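Local coordinates for protein pectate lyase 47 (PDB 1VBL) that probably cleaves pectate chains by calcium-dependent beta-elimination, as a heat-stable, secreted polysaccharide lyase of family 1, at residues Q312-V317 with S339-V344; Y324-Y329 with Y353-I358; K347-M352 with Q381-V386. All blocks are in the same frame, centred on the assembly; numbering follows the deposited sequence.

Contact 1. Residues Q312-V317 with S339-V344; sequences QYAWGV and SLIIKV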
loop_
_atom_site.group_PDB
_atom_site.type_symbol
_atom_site.label_atom_id
_atom_site.label_comp_id
_atom_site.label_asym_id
_atom_site.label_seq_id
_atom_site.Cartn_x
_atom_site.Cartn_y
_atom_site.Cartn_z
ATOM N N GLN A 312 -10.626 -10.833 4.926
ATOM C CA GLN A 312 -10.640 -11.916 3.952
ATOM C C GLN A 312 -9.425 -12.817 4.157
ATOM O O GLN A 312 -9.562 -14.026 4.333
ATOM C CB GLN A 312 -10.634 -11.355 2.525
ATOM C CG GLN A 312 -10.819 -12.425 1.452
ATOM C CD GLN A 312 -10.669 -11.884 0.041
ATOM O OE1 GLN A 312 -11.235 -10.844 -0.301
ATOM N NE2 GLN A 312 -9.910 -12.594 -0.790
ATOM N N TYR A 313 -8.236 -12.219 4.127
ATOM C CA TYR A 313 -6.998 -12.969 4.322
ATOM C C TYR A 313 -5.861 -11.991 4.596
ATOM O O TYR A 313 -5.985 -10.792 4.331
ATOM C CB TYR A 313 -6.685 -13.815 3.080
ATOM C CG TYR A 313 -6.126 -13.040 1.908
ATOM C CD1 TYR A 313 -4.756 -12.802 1.796
ATOM C CD2 TYR A 313 -6.966 -12.540 0.909
ATOM C CE1 TYR A 313 -4.232 -12.088 0.722
ATOM C CE2 TYR A 313 -6.449 -11.819 -0.175
ATOM C CZ TYR A 313 -5.082 -11.602 -0.258
ATOM O OH TYR A 313 -4.556 -10.910 -1.322
ATOM N N ALA A 314 -4.753 -12.496 5.128
ATOM C CA ALA A 314 -3.615 -11.640 5.428
ATOM C C ALA A 314 -2.477 -11.857 4.437
ATOM O O ALA A 314 -2.126 -10.954 3.679
ATOM C CB ALA A 314 -3.123 -11.899 6.851
ATOM N N TRP A 315 -1.912 -13.061 4.436
ATOM C CA TRP A 315 -0.798 -13.372 3.549
ATOM C C TRP A 315 -1.211 -14.045 2.244
ATOM O O TRP A 315 -1.700 -15.179 2.237
ATOM C CB TRP A 315 0.220 -14.246 4.280
ATOM C CG TRP A 315 0.796 -13.592 5.504
ATOM C CD1 TRP A 315 0.897 -12.250 5.750
ATOM C CD2 TRP A 315 1.391 -14.252 6.627
ATOM N NE1 TRP A 315 1.520 -12.036 6.959
ATOM C CE2 TRP A 315 1.834 -13.248 7.517
ATOM C CE3 TRP A 315 1.596 -15.597 6.965
ATOM C CZ2 TRP A 315 2.472 -13.545 8.727
ATOM C CZ3 TRP A 315 2.229 -15.893 8.170
ATOM C CH2 TRP A 315 2.660 -14.868 9.036
ATOM N N GLY A 316 -1.007 -13.332 1.141
ATOM C CA GLY A 316 -1.349 -13.863 -0.163
ATOM C C GLY A 316 -0.129 -14.488 -0.809
ATOM O O GLY A 316 0.826 -13.792 -1.162
ATOM N N VAL A 317 -0.154 -15.810 -0.949
ATOM C CA VAL A 317 0.950 -16.537 -1.558
ATOM C C VAL A 317 0.680 -16.632 -3.058
ATOM O O VAL A 317 -0.123 -17.454 -3.507
ATOM C CB VAL A 317 1.076 -17.953 -0.956
ATOM C CG1 VAL A 317 2.194 -18.723 -1.647
ATOM C CG2 VAL A 317 1.353 -17.857 0.539
ATOM N N SER A 339 -7.125 -21.252 9.035
ATOM C CA SER A 339 -6.727 -21.682 7.698
ATOM C C SER A 339 -7.052 -20.583 6.685
ATOM O O SER A 339 -6.650 -20.657 5.522
ATOM C CB SER A 339 -7.453 -22.973 7.308
ATOM O OG SER A 339 -8.824 -22.740 7.031
ATOM N N LEU A 340 -7.775 -19.563 7.137
ATOM C CA LEU A 340 -8.170 -18.446 6.283
ATOM C C LEU A 340 -7.142 -17.324 6.253
ATOM O O LEU A 340 -7.212 -16.442 5.405
ATOM C CB LEU A 340 -9.504 -17.860 6.760
ATOM C CG LEU A 340 -10.800 -18.647 6.556
ATOM C CD1 LEU A 340 -10.634 -20.072 7.041
ATOM C CD2 LEU A 340 -11.926 -17.952 7.308
ATOM N N ILE A 341 -6.186 -17.358 7.173
ATOM C CA ILE A 341 -5.188 -16.302 7.249
ATOM C C ILE A 341 -4.263 -16.274 6.034
ATOM O O ILE A 341 -3.819 -15.208 5.611
ATOM C CB ILE A 341 -4.392 -16.423 8.559
ATOM C CG1 ILE A 341 -5.369 -16.344 9.741
ATOM C CG2 ILE A 341 -3.352 -15.311 8.653
ATOM C CD1 ILE A 341 -4.743 -16.583 11.107
ATOM N N ILE A 342 -3.974 -17.444 5.477
ATOM C CA ILE A 342 -3.133 -17.529 4.289
ATOM C C ILE A 342 -4.026 -17.914 3.119
ATOM O O ILE A 342 -4.931 -18.728 3.264
ATOM C CB ILE A 342 -2.030 -18.604 4.428
ATOM C CG1 ILE A 342 -1.032 -18.200 5.515
ATOM C CG2 ILE A 342 -1.309 -18.786 3.087
ATOM C CD1 ILE A 342 0.076 -19.208 5.727
ATOM N N LYS A 343 -3.786 -17.308 1.967
ATOM C CA LYS A 343 -4.566 -17.616 0.778
ATOM C C LYS A 343 -3.551 -17.803 -0.337
ATOM O O LYS A 343 -2.595 -17.037 -0.440
ATOM C CB LYS A 343 -5.530 -16.469 0.464
ATOM C CG LYS A 343 -6.671 -16.848 -0.465
ATOM C CD LYS A 343 -7.804 -15.835 -0.371
ATOM C CE LYS A 343 -9.005 -16.249 -1.211
ATOM N NZ LYS A 343 -10.130 -15.282 -1.076
ATOM N N VAL A 344 -3.738 -18.829 -1.158
ATOM C CA VAL A 344 -2.795 -19.095 -2.235
ATOM C C VAL A 344 -3.386 -18.873 -3.622
ATOM O O VAL A 344 -4.495 -19.318 -3.915
ATOM C CB VAL A 344 -2.257 -20.543 -2.151
ATOM C CG1 VAL A 344 -1.228 -20.785 -3.250
ATOM C CG2 VAL A 344 -1.641 -20.788 -0.779
#
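Lys343 crosses Tyr313 at about a right angle, its aliphatic stem against the ring. CB sits over one face, 4.2 Å from the centroid of the Tyr313 ring, a CH-pi contact. Further along, Lys343 CD comes 3.6 Å from Tyr313 CD2. A chi1 of 76° puts Tyr313 CG between the backbone N and the carbonyl carbon, on the side where Lys343 lies. An alanine in place of Lys343 would keep the CB contact but would probably leave the CD2 side of the ring without its cover. Gly316 pairs with Lys343 on the side of the sheet that carries the lysine; a CB there would clash with Tyr313 CE1. The sheet face with Trp315, Ile342 and Val317 is apolar: Ile342 CG1 lies 4.0 Å from Trp315 CE3 and Ile342 CG2 3.8 Å from Val317 CG2. Trp315 is steadied further by an NE1 hydrogen bond to Tyr301 OH and an edge-to-face contact with Phe330.

Parallel backbone bonds pair Trp315 with Ile342, Gly316 with Lys343 and Val317 with Val344. Ile341 O accepts from two donors, Ala314 N at 2.9 Å and Trp315 N at 3.1 Å; Lys343 then gives its N-H to Trp315 O and takes that of Val317. Trp315 packs on strands 322-332 and 351-361, while Ile342 and Val317 meet Met352 of the latter. Such stacked parallel strands mark the right-handed beta-helix of pectate lyases.

Contact 2. Residues Y324-Y329 with Y353-I358; sequences YAQNNY and YETGTI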
loop_
_atom_site.group_PDB
_atom_site.type_symbol
_atom_site.label_atom_id
_atom_site.label_comp_id
_atom_site.label_asym_id
_atom_site.label_seq_id
_atom_site.Cartn_x
_atom_site.Cartn_y
_atom_site.Cartn_z
ATOM N N TYR A 324 9.029 -15.311 3.676
ATOM C CA TYR A 324 9.730 -15.839 4.841
ATOM C C TYR A 324 9.142 -15.031 5.997
ATOM O O TYR A 324 9.505 -13.873 6.204
ATOM C CB TYR A 324 11.241 -15.600 4.711
ATOM C CG TYR A 324 12.092 -16.399 5.682
ATOM C CD1 TYR A 324 12.104 -16.099 7.047
ATOM C CD2 TYR A 324 12.885 -17.459 5.233
ATOM C CE1 TYR A 324 12.888 -16.837 7.943
ATOM C CE2 TYR A 324 13.671 -18.202 6.119
ATOM C CZ TYR A 324 13.668 -17.886 7.470
ATOM O OH TYR A 324 14.445 -18.616 8.344
ATOM N N ALA A 325 8.213 -15.644 6.729
ATOM C CA ALA A 325 7.527 -14.986 7.839
ATOM C C ALA A 325 8.039 -15.423 9.209
ATOM O O ALA A 325 8.142 -16.614 9.491
ATOM C CB ALA A 325 6.024 -15.251 7.738
ATOM N N GLN A 326 8.339 -14.446 10.062
ATOM C CA GLN A 326 8.848 -14.727 11.400
ATOM C C GLN A 326 8.207 -13.906 12.510
ATOM O O GLN A 326 8.086 -12.686 12.409
ATOM C CB GLN A 326 10.354 -14.456 11.475
ATOM C CG GLN A 326 11.249 -15.399 10.710
ATOM C CD GLN A 326 12.708 -15.007 10.854
ATOM O OE1 GLN A 326 13.205 -14.138 10.139
ATOM N NE2 GLN A 326 13.394 -15.629 11.803
ATOM N N ASN A 327 7.822 -14.589 13.580
ATOM C CA ASN A 327 7.280 -13.942 14.764
ATOM C C ASN A 327 6.240 -12.840 14.560
ATOM O O ASN A 327 6.399 -11.723 15.061
ATOM C CB ASN A 327 8.454 -13.406 15.590
ATOM C CG ASN A 327 9.431 -14.505 15.978
ATOM O OD1 ASN A 327 9.350 -15.624 15.464
ATOM N ND2 ASN A 327 10.360 -14.193 16.879
ATOM N N ASN A 328 5.180 -13.163 13.828
ATOM C CA ASN A 328 4.099 -12.217 13.600
ATOM C C ASN A 328 2.997 -12.616 14.567
ATOM O O ASN A 328 2.829 -13.796 14.873
ATOM C CB ASN A 328 3.607 -12.288 12.155
ATOM C CG ASN A 328 4.689 -11.929 11.165
ATOM O OD1 ASN A 328 5.337 -12.806 10.589
ATOM N ND2 ASN A 328 4.910 -10.636 10.979
ATOM N N TYR A 329 2.251 -11.628 15.041
ATOM C CA TYR A 329 1.189 -11.854 16.016
ATOM C C TYR A 329 -0.180 -11.469 15.463
ATOM O O TYR A 329 -0.376 -10.336 15.023
ATOM C CB TYR A 329 1.496 -11.022 17.263
ATOM C CG TYR A 329 0.730 -11.398 18.511
ATOM C CD1 TYR A 329 1.401 -11.857 19.639
ATOM C CD2 TYR A 329 -0.658 -11.253 18.581
ATOM C CE1 TYR A 329 0.719 -12.162 20.813
ATOM C CE2 TYR A 329 -1.356 -11.556 19.757
ATOM C CZ TYR A 329 -0.655 -12.009 20.868
ATOM O OH TYR A 329 -1.319 -12.310 22.035
ATOM N N TYR A 353 8.314 -19.954 4.088
ATOM C CA TYR A 353 8.753 -20.380 5.395
ATOM C C TYR A 353 8.002 -19.523 6.387
ATOM O O TYR A 353 7.765 -18.337 6.149
ATOM C CB TYR A 353 10.257 -20.206 5.584
ATOM C CG TYR A 353 10.719 -20.853 6.864
ATOM C CD1 TYR A 353 10.638 -22.236 7.030
ATOM C CD2 TYR A 353 11.174 -20.088 7.931
ATOM C CE1 TYR A 353 10.994 -22.839 8.232
ATOM C CE2 TYR A 353 11.532 -20.680 9.140
ATOM C CZ TYR A 353 11.439 -22.054 9.283
ATOM O OH TYR A 353 11.779 -22.645 10.482
ATOM N N GLU A 354 7.616 -20.133 7.495
ATOM C CA GLU A 354 6.867 -19.435 8.520
ATOM C C GLU A 354 7.214 -20.037 9.867
ATOM O O GLU A 354 7.299 -21.260 10.006
ATOM C CB GLU A 354 5.369 -19.592 8.259
ATOM C CG GLU A 354 4.494 -19.023 9.359
ATOM C CD GLU A 354 3.530 -20.043 9.924
ATOM O OE1 GLU A 354 3.502 -21.187 9.422
ATOM O OE2 GLU A 354 2.794 -19.698 10.872
ATOM N N THR A 355 7.418 -19.181 10.859
ATOM C CA THR A 355 7.743 -19.656 12.193
ATOM C C THR A 355 7.414 -18.597 13.237
ATOM O O THR A 355 7.363 -17.406 12.933
ATOM C CB THR A 355 9.238 -20.020 12.303
ATOM O OG1 THR A 355 9.467 -20.722 13.530
ATOM C CG2 THR A 355 10.102 -18.764 12.279
ATOM N N GLY A 356 7.176 -19.051 14.464
ATOM C CA GLY A 356 6.883 -18.150 15.565
ATOM C C GLY A 356 5.569 -17.398 15.511
ATOM O O GLY A 356 5.403 -16.403 16.216
ATOM N N THR A 357 4.628 -17.862 14.694
ATOM C CA THR A 357 3.337 -17.192 14.588
ATOM C C THR A 357 2.456 -17.459 15.803
ATOM O O THR A 357 2.341 -18.597 16.267
ATOM C CB THR A 357 2.535 -17.657 13.341
ATOM O OG1 THR A 357 3.285 -17.395 12.147
ATOM C CG2 THR A 357 1.208 -16.917 13.261
ATOM N N ILE A 358 1.843 -16.403 16.321
ATOM C CA ILE A 358 0.928 -16.551 17.437
ATOM C C ILE A 358 -0.442 -16.083 16.980
ATOM O O ILE A 358 -0.558 -15.091 16.262
ATOM C CB ILE A 358 1.321 -15.688 18.657
ATOM C CG1 ILE A 358 2.589 -16.237 19.310
ATOM C CG2 ILE A 358 0.164 -15.667 19.671
ATOM C CD1 ILE A 358 3.026 -15.441 20.544
HETATM O O HOH W 1 5.172 -15.535 11.932
#
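Residues Tyr324-Tyr329 and Tyr353-Ile358 pair as parallel strands on neighbouring coils of the beta-helix, matching side chain to like-placed side chain through a shared bend. At one end Tyr324 and Tyr353 lie side by side and point the same way, their planes oblique at 45°. Tyr353 CD2 stands 3.4 Å above one face of the Tyr324 ring, toward its rim, and Tyr353 CB also lies over that face. In both tyrosines CG is anti to the backbone N (chi1 -166° and -171°), so the two CG atoms leave their strands alike. At the far end Ile358 CG2 lies over the face of the Tyr329 ring, offset toward the rim and 3.7 Å from CE1, a CH-pi contact.

Between these ends both backbones bend, Asn327 and Gly356 each having positive phi. Glycine accepts this readily, and asparagine is among the other residues that most readily adopt it. A CB on Gly356 would strike Asn327 OD1, whose amide is held by a hydrogen bond from ND2 to His397 O. Ala325 N gives a nearly straight bond to Tyr353 O (2.8 Å), Asn327 N binds Thr355 O, and beyond the bend Ile358 N reaches Asn328 O at 3.1 Å. A water accepts from Asn328 N and donates to Thr355 O and to Thr357 OG1, the last at 2.7 Å. Thr357 OG1 in turn donates to the anti lone pair of Glu354 OE2 (2.7 Å), a buried carboxylate that also meets the backbone N of Leu370 and Val371. Stacked strands broken at the same place by a short bend recur along pectate lyase beta-helices.

Contact 3. Residues K347-M352 with Q381-V386; sequences KNEESM and QLKKEV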
loop_
_atom_site.group_PDB
_atom_site.type_symbol
_atom_site.label_atom_id
_atom_site.label_comp_id
_atom_site.label_asym_id
_atom_site.label_seq_id
_atom_site.Cartn_x
_atom_site.Cartn_y
_atom_site.Cartn_z
ATOM N N LYS A 347 -0.774 -22.192 -9.464
ATOM C CA LYS A 347 -1.111 -23.504 -10.004
ATOM C C LYS A 347 -0.066 -24.519 -9.566
ATOM O O LYS A 347 -0.204 -25.714 -9.816
ATOM C CB LYS A 347 -1.176 -23.454 -11.531
ATOM C CG LYS A 347 -2.287 -22.566 -12.060
ATOM C CD LYS A 347 -2.313 -22.546 -13.576
ATOM C CE LYS A 347 -3.469 -21.696 -14.084
ATOM N NZ LYS A 347 -3.536 -21.686 -15.571
ATOM N N ASN A 348 0.979 -24.038 -8.902
ATOM C CA ASN A 348 2.042 -24.922 -8.441
ATOM C C ASN A 348 2.163 -24.928 -6.930
ATOM O O ASN A 348 1.611 -24.064 -6.246
ATOM C CB ASN A 348 3.387 -24.490 -9.025
ATOM C CG ASN A 348 3.416 -24.561 -10.532
ATOM O OD1 ASN A 348 3.207 -25.621 -11.119
ATOM N ND2 ASN A 348 3.678 -23.428 -11.171
ATOM N N GLU A 349 2.877 -25.922 -6.415
ATOM C CA GLU A 349 3.122 -26.014 -4.986
ATOM C C GLU A 349 4.144 -24.930 -4.699
ATOM O O GLU A 349 5.325 -25.107 -4.989
ATOM C CB GLU A 349 3.750 -27.355 -4.615
ATOM C CG GLU A 349 2.784 -28.430 -4.195
ATOM C CD GLU A 349 3.479 -29.513 -3.385
ATOM O OE1 GLU A 349 4.450 -30.111 -3.897
ATOM O OE2 GLU A 349 3.059 -29.759 -2.235
ATOM N N GLU A 350 3.698 -23.807 -4.153
ATOM C CA GLU A 350 4.625 -22.732 -3.842
ATOM C C GLU A 350 5.324 -23.054 -2.531
ATOM O O GLU A 350 4.870 -23.907 -1.765
ATOM C CB GLU A 350 3.885 -21.400 -3.718
ATOM C CG GLU A 350 3.204 -20.916 -4.996
ATOM C CD GLU A 350 4.171 -20.712 -6.155
ATOM O OE1 GLU A 350 5.398 -20.641 -5.915
ATOM O OE2 GLU A 350 3.699 -20.611 -7.308
ATOM N N SER A 351 6.437 -22.381 -2.277
ATOM C CA SER A 351 7.180 -22.600 -1.048
ATOM C C SER A 351 7.213 -21.314 -0.238
ATOM O O SER A 351 7.266 -20.217 -0.792
ATOM C CB SER A 351 8.620 -23.025 -1.354
ATOM O OG SER A 351 8.666 -24.272 -2.024
ATOM N N MET A 352 7.158 -21.454 1.076
ATOM C CA MET A 352 7.244 -20.301 1.956
ATOM C C MET A 352 7.727 -20.827 3.288
ATOM O O MET A 352 7.611 -22.019 3.574
ATOM C CB MET A 352 5.884 -19.599 2.115
ATOM C CG MET A 352 4.972 -20.128 3.217
ATOM S SD MET A 352 3.481 -19.089 3.462
ATOM C CE MET A 352 4.057 -17.908 4.671
ATOM N N GLN A 381 -1.731 -27.517 -1.995
ATOM C CA GLN A 381 -0.860 -27.472 -0.827
ATOM C C GLN A 381 0.285 -26.474 -0.909
ATOM O O GLN A 381 0.756 -26.113 -1.989
ATOM C CB GLN A 381 -0.296 -28.866 -0.553
ATOM C CG GLN A 381 -1.370 -29.899 -0.268
ATOM C CD GLN A 381 -2.100 -29.625 1.027
ATOM O OE1 GLN A 381 -1.576 -29.879 2.116
ATOM N NE2 GLN A 381 -3.313 -29.093 0.920
ATOM N N LEU A 382 0.727 -26.039 0.262
ATOM C CA LEU A 382 1.815 -25.088 0.383
ATOM C C LEU A 382 2.956 -25.825 1.073
ATOM O O LEU A 382 2.751 -26.473 2.098
ATOM C CB LEU A 382 1.355 -23.898 1.227
ATOM C CG LEU A 382 2.271 -22.686 1.375
ATOM C CD1 LEU A 382 2.610 -22.119 0.004
ATOM C CD2 LEU A 382 1.567 -21.634 2.232
ATOM N N LYS A 383 4.153 -25.739 0.510
ATOM C CA LYS A 383 5.299 -26.413 1.098
ATOM C C LYS A 383 6.069 -25.487 2.030
ATOM O O LYS A 383 6.500 -24.409 1.623
ATOM C CB LYS A 383 6.238 -26.918 0.001
ATOM C CG LYS A 383 5.603 -27.931 -0.935
ATOM C CD LYS A 383 6.610 -28.476 -1.940
ATOM C CE LYS A 383 7.148 -27.383 -2.849
ATOM N NZ LYS A 383 8.066 -27.932 -3.888
ATOM N N LYS A 384 6.225 -25.895 3.284
ATOM C CA LYS A 384 6.977 -25.079 4.227
ATOM C C LYS A 384 8.423 -25.531 4.143
ATOM O O LYS A 384 8.757 -26.657 4.520
ATOM C CB LYS A 384 6.468 -25.249 5.661
ATOM C CG LYS A 384 7.344 -24.516 6.677
ATOM C CD LYS A 384 6.813 -24.587 8.103
ATOM C CE LYS A 384 5.589 -23.713 8.292
ATOM N NZ LYS A 384 5.269 -23.558 9.737
ATOM N N GLU A 385 9.278 -24.657 3.629
ATOM C CA GLU A 385 10.686 -24.981 3.491
ATOM C C GLU A 385 11.495 -23.708 3.294
ATOM O O GLU A 385 10.976 -22.693 2.828
ATOM C CB GLU A 385 10.896 -25.920 2.298
ATOM C CG GLU A 385 10.756 -25.245 0.944
ATOM C CD GLU A 385 11.045 -26.184 -0.212
ATOM O OE1 GLU A 385 12.020 -26.961 -0.120
ATOM O OE2 GLU A 385 10.307 -26.135 -1.219
ATOM N N VAL A 386 12.769 -23.770 3.658
ATOM C CA VAL A 386 13.660 -22.628 3.516
ATOM C C VAL A 386 14.348 -22.665 2.158
ATOM O O VAL A 386 15.136 -23.570 1.883
ATOM C CB VAL A 386 14.744 -22.631 4.613
ATOM C CG1 VAL A 386 15.707 -21.473 4.399
ATOM C CG2 VAL A 386 14.094 -22.540 5.988
HETATM O O HOH W 2 1.005 -23.681 -3.307
#
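Ser351 and Met352 pair in parallel with Lys383 and Lys384, where a short strand that follows helix 370-377 is added beside strand 351-361. Lys383 N binds Glu350 O, Met352 N binds Lys383 O at 3.1 Å, and Glu385 N approaches Met352 O from above its carbonyl plane. Before the pairing begins, a water spans the wider gap, accepting from Glu350 N and donating to Gln381 O.

Polar side chains meet on one face. Ser351 OG donates a hydrogen bond to the anti lone pair of Glu385 OE2 (2.6 Å), a short hydroxyl matching a long, extended carboxylate arm. Glu349 crosses Lys383 at about a right angle and sets its carboxylate against the lysine stem, OE1 lying 3.3 Å from CD and OE2 3.4 Å from CG. The charged ends stay beyond salt-bridge range, with Glu349 OE1 4.2 Å from Lys383 NZ, so any attraction between them is probably modest.

On the face of Met352, apolar groups meet. Leu382 has CG anti to the backbone N (chi1 -173°), from which CD2 reaches Met352 SD at 3.4 Å and CD1 reaches Glu350 O at 3.4 Å. Both residues also pack on Val371 of the helix and on Val317. Lys384 is the charged exception here, salt-bridged to Asp369. A short extra strand, polar on one face and more apolar toward helix 370-377 and strand 315-318, thus extends the beta-helix.

In the fold
The three contacts join the last coils of the beta-helix and meet around Trp315 and Met352. Contacts 1 and 2, their centres about 14 Å apart, touch where Trp315 CH2 lies 3.6 Å from Ala325 CB. Contacts 1 and 3, centres about 13 Å apart, touch through Val317, whose CG2 is 3.8 Å from Met352 SD. Contacts 2 and 3 share strand 351-361 and are tied by the salt bridge of Glu354 OE1 with Lys384 NZ, 3.0 Å long. Contact 1 comes nearest the calcium site of Asp190, Asp229 and Asp233: the Tyr313 side chain is about 10 Å from that of Asp233 and about 13 Å from the calcium ion. Contacts 2 and 3 lie away from it.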